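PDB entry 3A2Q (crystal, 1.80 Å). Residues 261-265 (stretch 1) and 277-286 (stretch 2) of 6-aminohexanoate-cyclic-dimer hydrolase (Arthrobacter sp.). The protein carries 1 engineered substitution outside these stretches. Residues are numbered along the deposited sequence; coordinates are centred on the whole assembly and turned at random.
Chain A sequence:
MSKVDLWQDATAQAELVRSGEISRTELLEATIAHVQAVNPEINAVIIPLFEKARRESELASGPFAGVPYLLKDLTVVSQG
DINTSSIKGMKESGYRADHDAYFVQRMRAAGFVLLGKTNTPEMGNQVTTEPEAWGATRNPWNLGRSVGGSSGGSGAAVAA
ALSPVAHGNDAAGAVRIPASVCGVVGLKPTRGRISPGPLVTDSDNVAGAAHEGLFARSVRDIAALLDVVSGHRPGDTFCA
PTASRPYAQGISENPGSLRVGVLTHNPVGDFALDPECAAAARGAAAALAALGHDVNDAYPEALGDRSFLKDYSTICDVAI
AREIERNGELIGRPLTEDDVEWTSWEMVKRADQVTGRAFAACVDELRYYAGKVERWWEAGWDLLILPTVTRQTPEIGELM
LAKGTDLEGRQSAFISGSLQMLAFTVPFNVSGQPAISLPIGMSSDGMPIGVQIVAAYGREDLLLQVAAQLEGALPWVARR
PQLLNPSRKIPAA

Stretch 1 (261-265) GVLTH
Stretch 2, residues 277-286: CAAAARGAAA

The contact sets a short extended segment against one side of a helix. Gly261 and Val262 close a strand that begins earlier in the chain, and Leu263 to His265 continue as loop. Gly261, Val262 and Leu263 keep extended phi/psi values (-112/138, -120/138 and -117/120); Thr264 breaks the pattern at -128/31, and His265 returns to -153/167. Residues 277-286 are helical throughout, within a helix that extends past both ends, with phi between -60 and -69 and psi between -32 and -44. Its i to i+4 ladder starts with a weak bond from Ala281 N to Cys277 O at 3.3 Å, beside a weak i to i+3 bond from Ala280 N to Cys277 O at 3.3 Å, and runs on from Arg282 N to Ala278 O at 2.9 Å through Ala286 N to Arg282 O at 2.9 Å.

The register runs antiparallel in sense: going forward from Val262 to Thr264 means going back along the helix. Val262 CA lies 6.6 Å from Ala285 CA, and Thr264 CA only 4.9 Å from Ala278 CA. The segment therefore sits closer to the helix at the Thr264 end. Alternation in the extended chain sorts the side chains: CA-to-CB points toward the helix at Val262 and Thr264 and away at Leu263 and His265. The side chains of Leu263 (chi1 t, chi2 p) and His265 (chi1 p, chi2 -74°) thus stay out of the interface.

Packing uses small helix residues spaced by three and four, Ala278, Ala281 and Ala285, with CB directed toward the segment at Ala281 and Ala285 and sideways at Ala278. Val262, chi1 p at 55°, places CG2 3.9 Å from Ala285 CB, the apolar side-chain contact of the interface, methyl to methyl between buried residues. The other approaches are van der Waals contacts. Val262 CG1 lies 3.7 Å from Arg282 NH1, obliquely to the guanidinium. Thr264, chi1 p at 53°, brings its methyl CG2 to 3.6 Å from the backbone oxygen Ala278 O and to 4.4 Å from Ala281 CB, while Thr264 CB and Ala278 CB stand 4.2 Å apart. Leu263 takes part through its backbone, its O lying 4.4 Å from Ala281 CB. The summed buried surface is modest, 290 Å², and Thr264 has the largest covered area.

Polar bonding is concentrated on Arg282. Its CA-to-CB bond points sideways, but chi1 t, chi2 p, chi3 p and chi4 180° bring the guanidinium nearer the segment. Arg282 NH2 donates to Thr264 OG1 at 2.9 Å with an N-H...O angle of 145°, and the hydroxyl lies at the guanidinium edge, near its plane, where the N-H bonds point. Elsewhere in the structure NH1 is satisfied, as is NH2 in addition to its bond here.

One water reinforces this link. It accepts from Arg282 NE at 3.2 Å and hydrogen-bonds with Thr264 OG1 at 3.0 Å, so arginine and threonine are joined both directly and through solvent. The rule to read here is threonine's double use: OG1 bonds to Arg282 and the water, while CG2 packs against the helix and also lies beside the Arg282 side chain.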

# COMPACT_ATOMS: atom_id res chain seq x y z
N GLY A 261 -22.59 -1.44 5.55
CA GLY A 261 -22.53 -2.62 6.38
C GLY A 261 -21.25 -2.54 7.18
O GLY A 261 -20.21 -2.13 6.65
N VAL A 262 -21.29 -2.89 8.46
CA VAL A 262 -20.10 -2.83 9.29
C VAL A 262 -19.77 -4.22 9.83
O VAL A 262 -20.66 -4.98 10.21
CB VAL A 262 -20.28 -1.83 10.47
CG1 VAL A 262 -21.50 -2.17 11.28
CG2 VAL A 262 -19.03 -1.84 11.35
N LEU A 263 -18.49 -4.54 9.82
CA LEU A 263 -18.01 -5.83 10.29
C LEU A 263 -17.10 -5.62 11.50
O LEU A 263 -16.07 -4.94 11.40
CB LEU A 263 -17.23 -6.53 9.18
CG LEU A 263 -16.55 -7.87 9.52
CD1 LEU A 263 -17.60 -8.90 9.92
CD2 LEU A 263 -15.75 -8.37 8.31
N THR A 264 -17.47 -6.20 12.64
CA THR A 264 -16.65 -6.06 13.83
C THR A 264 -16.28 -7.37 14.53
O THR A 264 -16.14 -7.43 15.75
CB THR A 264 -17.30 -5.09 14.84
OG1 THR A 264 -18.64 -5.49 15.11
CG2 THR A 264 -17.30 -3.67 14.27
N HIS A 265 -16.15 -8.43 13.74
CA HIS A 265 -15.72 -9.73 14.25
C HIS A 265 -15.05 -10.42 13.06
O HIS A 265 -15.15 -9.94 11.93
CB HIS A 265 -16.91 -10.57 14.77
CG HIS A 265 -17.79 -11.14 13.70
ND1 HIS A 265 -18.68 -10.39 12.97
CD2 HIS A 265 -17.91 -12.41 13.24
CE1 HIS A 265 -19.31 -11.16 12.11
NE2 HIS A 265 -18.86 -12.40 12.26
N CYS A 277 -9.26 -2.93 17.59
CA CYS A 277 -9.41 -2.77 16.15
C CYS A 277 -10.91 -2.72 15.83
O CYS A 277 -11.36 -1.89 15.05
CB CYS A 277 -8.77 -3.94 15.40
SG CYS A 277 -6.97 -3.90 15.44
N ALA A 278 -11.67 -3.61 16.45
CA ALA A 278 -13.11 -3.67 16.23
C ALA A 278 -13.79 -2.38 16.68
O ALA A 278 -14.68 -1.88 16.00
CB ALA A 278 -13.71 -4.86 16.96
N ALA A 279 -13.36 -1.85 17.83
CA ALA A 279 -13.97 -0.63 18.37
C ALA A 279 -13.73 0.59 17.48
O ALA A 279 -14.57 1.48 17.42
CB ALA A 279 -13.44 -0.37 19.78
N ALA A 280 -12.59 0.63 16.80
CA ALA A 280 -12.27 1.75 15.91
C ALA A 280 -13.24 1.74 14.74
O ALA A 280 -13.76 2.77 14.35
CB ALA A 280 -10.83 1.62 15.40
N ALA A 281 -13.47 0.55 14.19
CA ALA A 281 -14.39 0.42 13.06
C ALA A 281 -15.81 0.75 13.52
O ALA A 281 -16.56 1.43 12.82
CB ALA A 281 -14.33 -1.00 12.51
N ARG A 282 -16.17 0.28 14.71
CA ARG A 282 -17.49 0.54 15.26
C ARG A 282 -17.69 2.05 15.41
O ARG A 282 -18.73 2.59 15.05
CB ARG A 282 -17.65 -0.17 16.61
CG ARG A 282 -18.99 0.03 17.30
CD ARG A 282 -20.16 -0.39 16.43
NE ARG A 282 -20.15 -1.82 16.13
CZ ARG A 282 -21.07 -2.43 15.39
NH1 ARG A 282 -22.08 -1.73 14.87
NH2 ARG A 282 -20.98 -3.73 15.15
N GLY A 283 -16.67 2.72 15.94
CA GLY A 283 -16.73 4.16 16.12
C GLY A 283 -16.93 4.91 14.82
O GLY A 283 -17.66 5.90 14.78
N ALA A 284 -16.28 4.44 13.76
CA ALA A 284 -16.41 5.07 12.45
C ALA A 284 -17.82 4.84 11.91
O ALA A 284 -18.40 5.72 11.27
CB ALA A 284 -15.38 4.50 11.48
N ALA A 285 -18.36 3.66 12.17
CA ALA A 285 -19.70 3.30 11.73
C ALA A 285 -20.72 4.20 12.43
O ALA A 285 -21.68 4.64 11.82
CB ALA A 285 -19.99 1.84 12.05
N ALA A 286 -20.49 4.47 13.71
CA ALA A 286 -21.39 5.33 14.47
C ALA A 286 -21.37 6.74 13.89
O ALA A 286 -22.40 7.40 13.81
CB ALA A 286 -20.98 5.36 15.93
O HOH W 1 -18.45 -3.95 17.72